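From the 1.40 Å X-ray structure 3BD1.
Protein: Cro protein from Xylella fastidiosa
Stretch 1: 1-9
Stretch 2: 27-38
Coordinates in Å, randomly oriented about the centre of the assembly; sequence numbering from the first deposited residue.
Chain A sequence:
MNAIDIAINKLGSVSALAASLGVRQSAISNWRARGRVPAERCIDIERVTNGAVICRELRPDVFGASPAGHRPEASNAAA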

ATOM      1  N   MET A   1       8.779  -5.564 -10.998  1.00 23.67           N
ATOM      2  CA  MET A   1       8.772  -4.307 -10.210  1.00 23.77           C
ATOM      3  C   MET A   1       7.452  -3.608 -10.483  1.00 25.75           C
ATOM      4  O   MET A   1       7.046  -3.552 -11.669  1.00 28.20           O
ATOM      5  CB  MET A   1       9.915  -3.427 -10.718  1.00 31.93           C
ATOM      6  CG  MET A   1       9.875  -1.955 -10.451  1.00 34.27           C
ATOM      7  SD  MET A   1      11.242  -1.237 -11.361  1.00 36.75           S
ATOM      8  CE  MET A   1      11.149   0.426 -10.739  1.00 43.82           C
ATOM      9  N   ASN A   2       6.855  -3.074  -9.407  1.00 25.64           N
ATOM     10  CA  ASN A   2       5.593  -2.381  -9.548  1.00 20.91           C
ATOM     11  C   ASN A   2       5.746  -0.962  -9.024  1.00 16.04           C
ATOM     12  O   ASN A   2       5.667  -0.717  -7.826  1.00 16.15           O
ATOM     13  CB  ASN A   2       4.470  -3.124  -8.842  1.00 29.21           C
ATOM     14  CG  ASN A   2       3.092  -2.558  -9.155  1.00 35.82           C
ATOM     15  OD1 ASN A   2       2.886  -1.356  -9.089  1.00 33.26           O
ATOM     16  ND2 ASN A   2       2.126  -3.421  -9.479  1.00 35.10           N
ATOM     17  N   ALA A   3       5.983  -0.046  -9.958  1.00 15.86           N
ATOM     18  CA  ALA A   3       6.284   1.331  -9.592  1.00 14.84           C
ATOM     19  C   ALA A   3       5.135   1.962  -8.809  1.00 14.27           C
ATOM     20  O   ALA A   3       5.349   2.793  -7.912  1.00 14.42           O
ATOM     21  CB  ALA A   3       6.572   2.139 -10.866  1.00 18.61           C
ATOM     22  N   ILE A   4       3.909   1.602  -9.161  1.00 14.94           N
ATOM     23  CA  ILE A   4       2.765   2.177  -8.459  1.00 13.23           C
ATOM     24  C   ILE A   4       2.748   1.754  -6.995  1.00 13.63           C
ATOM     25  O   ILE A   4       2.450   2.558  -6.105  1.00 14.07           O
ATOM     26  CB  ILE A   4       1.413   1.835  -9.123  1.00 18.51           C
ATOM     27  CG1 ILE A   4       1.323   2.452 -10.523  1.00 22.21           C
ATOM     28  CG2 ILE A   4       0.248   2.294  -8.235  1.00 21.03           C
ATOM     29  CD1 ILE A   4       0.182   1.993 -11.446  1.00 23.33           C
ATOM     30  N   ASP A   5       3.072   0.495  -6.745  1.00 15.19           N
ATOM     31  CA  ASP A   5       3.162   0.004  -5.381  1.00 12.72           C
ATOM     32  C   ASP A   5       4.301   0.648  -4.605  1.00 13.03           C
ATOM     33  O   ASP A   5       4.144   0.954  -3.425  1.00 13.86           O
ATOM     34  CB  ASP A   5       3.312  -1.506  -5.367  1.00 16.66           C
ATOM     35  CG  ASP A   5       2.040  -2.209  -5.762  1.00 23.12           C
ATOM     36  OD1 ASP A   5       0.929  -1.664  -5.619  1.00 23.25           O
ATOM     37  OD2 ASP A   5       2.124  -3.353  -6.238  1.00 29.71           O
ATOM     38  N   ILE A   6       5.441   0.876  -5.254  1.00 13.95           N
ATOM     39  CA  ILE A   6       6.530   1.587  -4.582  1.00 12.60           C
ATOM     40  C   ILE A   6       6.044   2.978  -4.193  1.00 11.37           C
ATOM     41  O   ILE A   6       6.339   3.437  -3.081  1.00 13.47           O
ATOM     42  CB  ILE A   6       7.785   1.682  -5.464  1.00 14.67           C
ATOM     43  CG1 ILE A   6       8.322   0.276  -5.787  1.00 16.42           C
ATOM     44  CG2 ILE A   6       8.870   2.543  -4.828  1.00 16.89           C
ATOM     45  CD1 ILE A   6       9.454   0.222  -6.806  1.00 20.82           C
ATOM     46  N   ALA A   7       5.327   3.649  -5.094  1.00 11.60           N
ATOM     47  CA  ALA A   7       4.784   4.979  -4.783  1.00 11.53           C
ATOM     48  C   ALA A   7       3.794   4.960  -3.622  1.00 10.92           C
ATOM     49  O   ALA A   7       3.809   5.809  -2.716  1.00 13.08           O
ATOM     50  CB  ALA A   7       4.132   5.585  -6.019  1.00 13.20           C
ATOM     51  N   ILE A   8       2.889   3.980  -3.624  1.00 12.07           N
ATOM     52  CA  ILE A   8       1.918   3.845  -2.538  1.00 11.85           C
ATOM     53  C   ILE A   8       2.631   3.625  -1.215  1.00 11.49           C
ATOM     54  O   ILE A   8       2.288   4.244  -0.207  1.00 13.50           O
ATOM     55  CB  ILE A   8       0.908   2.682  -2.817  1.00 12.59           C
ATOM     56  CG1 ILE A   8       0.001   3.027  -4.002  1.00 14.78           C
ATOM     57  CG2 ILE A   8       0.122   2.287  -1.586  1.00 15.27           C
ATOM     58  CD1 ILE A   8      -0.801   1.852  -4.596  1.00 15.99           C
ATOM     59  N   ASN A   9       3.634   2.762  -1.212  1.00 11.97           N
ATOM     60  CA  ASN A   9       4.370   2.467   0.004  1.00 11.56           C
ATOM     61  C   ASN A   9       5.193   3.657   0.482  1.00 11.14           C
ATOM     62  O   ASN A   9       5.336   3.832   1.686  1.00 12.20           O
ATOM     63  CB  ASN A   9       5.238   1.233  -0.167  1.00 13.09           C
ATOM     64  CG  ASN A   9       4.428  -0.051  -0.146  1.00 15.60           C
ATOM     65  OD1 ASN A   9       3.330  -0.072   0.424  1.00 15.65           O
ATOM     66  ND2 ASN A   9       4.942  -1.116  -0.750  1.00 19.81           N
ATOM     67  N   ALA A  27      -9.161   6.312  -8.204  1.00 25.24           N
ATOM     68  CA  ALA A  27      -8.287   6.561  -9.351  1.00 24.58           C
ATOM     69  C   ALA A  27      -6.978   5.780  -9.217  1.00 22.27           C
ATOM     70  O   ALA A  27      -6.545   5.107 -10.160  1.00 26.37           O
ATOM     71  CB  ALA A  27      -8.041   8.032  -9.563  1.00 25.55           C
ATOM     72  N   ILE A  28      -6.356   5.864  -8.043  1.00 21.55           N
ATOM     73  CA  ILE A  28      -5.130   5.098  -7.802  1.00 21.86           C
ATOM     74  C   ILE A  28      -5.379   3.595  -8.010  1.00 23.08           C
ATOM     75  O   ILE A  28      -4.588   2.912  -8.653  1.00 23.76           O
ATOM     76  CB  ILE A  28      -4.558   5.288  -6.357  1.00 23.64           C
ATOM     77  CG1 ILE A  28      -4.359   6.753  -5.950  1.00 28.93           C
ATOM     78  CG2 ILE A  28      -3.302   4.434  -6.151  1.00 23.34           C
ATOM     79  CD1 ILE A  28      -3.347   7.529  -6.690  1.00 26.68           C
ATOM     80  N   SER A  29      -6.485   3.079  -7.476  1.00 25.28           N
ATOM     81  CA  SER A  29      -6.815   1.663  -7.598  1.00 29.19           C
ATOM     82  C   SER A  29      -6.968   1.271  -9.061  1.00 27.88           C
ATOM     83  O   SER A  29      -6.499   0.209  -9.471  1.00 31.94           O
ATOM     84  CB  SER A  29      -8.091   1.342  -6.831  1.00 31.99           C
ATOM     85  OG  SER A  29      -7.815   1.546  -5.458  1.00 38.81           O
ATOM     86  N   ASN A  30      -7.619   2.139  -9.835  1.00 28.16           N
ATOM     87  CA  ASN A  30      -7.737   1.924 -11.274  1.00 30.20           C
ATOM     88  C   ASN A  30      -6.398   1.899 -12.010  1.00 27.61           C
ATOM     89  O   ASN A  30      -6.214   1.038 -12.881  1.00 31.30           O
ATOM     90  CB  ASN A  30      -8.645   2.955 -11.941  1.00 31.70           C
ATOM     91  CG  ASN A  30      -8.856   2.672 -13.419  1.00 44.42           C
ATOM     92  OD1 ASN A  30      -8.832   3.589 -14.242  1.00 61.99           O
ATOM     93  ND2 ASN A  30      -9.063   1.404 -13.764  1.00 52.63           N
ATOM     94  N   TRP A  31      -5.512   2.836 -11.657  1.00 24.77           N
ATOM     95  CA  TRP A  31      -4.200   2.886 -12.310  1.00 24.53           C
ATOM     96  C   TRP A  31      -3.470   1.578 -12.031  1.00 24.94           C
ATOM     97  O   TRP A  31      -2.830   0.970 -12.896  1.00 29.50           O
ATOM     98  CB  TRP A  31      -3.346   4.059 -11.809  1.00 21.64           C
ATOM     99  CG  TRP A  31      -3.966   5.400 -11.988  1.00 23.48           C
ATOM    100  CD1 TRP A  31      -5.046   5.738 -12.749  1.00 25.31           C
ATOM    101  CD2 TRP A  31      -3.541   6.597 -11.338  1.00 20.29           C
ATOM    102  NE1 TRP A  31      -5.305   7.082 -12.621  1.00 24.41           N
ATOM    103  CE2 TRP A  31      -4.391   7.636 -11.758  1.00 19.38           C
ATOM    104  CE3 TRP A  31      -2.496   6.888 -10.459  1.00 19.84           C
ATOM    105  CZ2 TRP A  31      -4.241   8.944 -11.318  1.00 21.56           C
ATOM    106  CZ3 TRP A  31      -2.362   8.187 -10.020  1.00 20.90           C
ATOM    107  CH2 TRP A  31      -3.217   9.200 -10.450  1.00 22.68           C
ATOM    108  N   ARG A  32      -3.582   1.143 -10.783  1.00 26.50           N
ATOM    109  CA  ARG A  32      -2.890  -0.071 -10.380  1.00 29.21           C
ATOM    110  C   ARG A  32      -3.467  -1.273 -11.120  1.00 32.73           C
ATOM    111  O   ARG A  32      -2.693  -2.095 -11.618  1.00 34.33           O
ATOM    112  CB  ARG A  32      -2.936  -0.272  -8.865  1.00 32.58           C
ATOM    113  CG  ARG A  32      -1.967  -1.374  -8.450  1.00 35.51           C
ATOM    114  CD  ARG A  32      -2.159  -1.802  -7.023  1.00 35.91           C
ATOM    115  NE  ARG A  32      -1.166  -2.822  -6.697  1.00 38.64           N
ATOM    116  CZ  ARG A  32      -1.167  -4.105  -7.046  1.00 43.83           C
ATOM    117  NH1 ARG A  32      -2.125  -4.660  -7.779  1.00 46.25           N
ATOM    118  NH2 ARG A  32      -0.154  -4.849  -6.629  1.00 36.49           N
ATOM    119  N   ALA A  33      -4.794  -1.353 -11.209  1.00 32.62           N
ATOM    120  CA  ALA A  33      -5.465  -2.475 -11.863  1.00 37.55           C
ATOM    121  C   ALA A  33      -5.031  -2.612 -13.317  1.00 38.77           C
ATOM    122  O   ALA A  33      -4.801  -3.726 -13.813  1.00 40.13           O
ATOM    123  CB  ALA A  33      -6.984  -2.335 -11.797  1.00 37.14           C
ATOM    124  N   ARG A  34      -4.920  -1.469 -13.989  1.00 39.57           N
ATOM    125  CA  ARG A  34      -4.591  -1.464 -15.407  1.00 41.12           C
ATOM    126  C   ARG A  34      -3.089  -1.370 -15.648  1.00 39.43           C
ATOM    127  O   ARG A  34      -2.637  -1.454 -16.792  1.00 43.96           O
ATOM    128  CB  ARG A  34      -5.390  -0.389 -16.137  1.00 43.39           C
ATOM    129  CG  ARG A  34      -4.788   0.981 -16.015  1.00 43.23           C
ATOM    130  CD  ARG A  34      -5.790   2.094 -16.255  1.00 47.01           C
ATOM    131  NE  ARG A  34      -5.034   3.344 -16.300  1.00 38.97           N
ATOM    132  CZ  ARG A  34      -5.544   4.565 -16.332  1.00 39.60           C
ATOM    133  NH1 ARG A  34      -6.857   4.764 -16.308  1.00 46.80           N
ATOM    134  NH2 ARG A  34      -4.697   5.581 -16.377  1.00 35.38           N
ATOM    135  N   GLY A  35      -2.328  -1.219 -14.567  1.00 38.30           N
ATOM    136  CA  GLY A  35      -0.865  -1.188 -14.629  1.00 36.44           C
ATOM    137  C   GLY A  35      -0.337   0.065 -15.300  1.00 35.59           C
ATOM    138  O   GLY A  35       0.714   0.054 -15.934  1.00 36.91           O
ATOM    139  N   ARG A  36      -1.059   1.173 -15.184  1.00 30.11           N
ATOM    140  CA  ARG A  36      -0.657   2.358 -15.936  1.00 31.52           C
ATOM    141  C   ARG A  36      -1.198   3.628 -15.293  1.00 25.14           C
ATOM    142  O   ARG A  36      -2.414   3.826 -15.229  1.00 27.16           O
ATOM    143  CB  ARG A  36      -1.230   2.291 -17.357  1.00 30.71           C
ATOM    144  CG  ARG A  36      -0.828   3.424 -18.296  1.00 35.11           C
ATOM    145  CD  ARG A  36      -1.493   3.321 -19.660  1.00 42.66           C
ATOM    146  NE  ARG A  36      -2.871   3.815 -19.692  1.00 49.31           N
ATOM    147  CZ  ARG A  36      -3.965   3.064 -19.811  1.00 58.03           C
ATOM    148  NH1 ARG A  36      -3.895   1.743 -19.921  1.00 60.10           N
ATOM    149  NH2 ARG A  36      -5.161   3.641 -19.823  1.00 53.07           N
ATOM    150  N   VAL A  37      -0.280   4.480 -14.849  1.00 21.37           N
ATOM    151  CA  VAL A  37      -0.650   5.795 -14.374  1.00 19.42           C
ATOM    152  C   VAL A  37      -0.780   6.701 -15.598  1.00 18.87           C
ATOM    153  O   VAL A  37      -0.082   6.529 -16.599  1.00 19.73           O
ATOM    154  CB  VAL A  37       0.323   6.396 -13.313  1.00 21.71           C
ATOM    155  CG1 VAL A  37       0.590   5.369 -12.213  1.00 23.09           C
ATOM    156  CG2 VAL A  37       1.639   6.916 -13.836  1.00 25.73           C
ATOM    157  N   PRO A  38      -1.669   7.692 -15.516  1.00 20.98           N
ATOM    158  CA  PRO A  38      -1.754   8.678 -16.594  1.00 19.53           C
ATOM    159  C   PRO A  38      -0.423   9.411 -16.818  1.00 20.16           C
ATOM    160  O   PRO A  38       0.272   9.751 -15.861  1.00 18.92           O
ATOM    161  CB  PRO A  38      -2.801   9.663 -16.067  1.00 23.34           C
ATOM    162  CG  PRO A  38      -3.592   8.933 -15.083  1.00 25.89           C
ATOM    163  CD  PRO A  38      -2.632   7.968 -14.439  1.00 22.13           C
TER
HETATM  164  O   HOH W   1       0.063  -2.393 -11.203  1.00 47.16           O

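The helix that starts at Ala3 and the one running from before Ala27 towards Gly35 are roughly antiparallel, at 149° between their N-to-C directions, with axes approaching to 10.3 Å. The CA atoms of Ile4 and Arg32, 6.4 Å apart, mark the closest backbone register.

Ile4 is the principal bump, with 100 Å² covered by the other stretch. Its hollow forms where Gly35, at phi 69°, turns the chain in a Schellman motif, with Arg36 N bonded to Trp31 O (2.9 Å) and Gly35 N to Arg32 O (3.1 Å). Ile4 CD1 rests against this turn, 3.5 Å from Trp31 O and 3.9 Å from Arg32 CA, while Ile4 CG1 meets Val37 CG1 at 3.4 Å. One helical turn on, Ile8 CD1 rests against Ile28 CG2 at 3.9 Å, extending this van der Waals packing of aliphatic groups.

Arg32 borders this seam. Its CA-to-CB bond points sideways, but the extended chain (chi1 to chi3 all t) carries the positive guanidinium to the Asp5 carboxylate, two N-H groups facing two oxygens: Arg32 NE donates to Asp5 OD1 (2.6 Å, N-H...O 162°) and Arg32 NH2 to Asp5 OD2 (2.8 Å, 141°), a salt bridge. Asn2 ND2 lies over one guanidinium face, 3.9 Å from Arg32 NH2. Asn2 OD1 caps its helix by accepting from Asp5 N (3.0 Å), leaving Asn2 ND2 to donate to a water (2.9 Å) that donates to Arg32 O (2.8 Å).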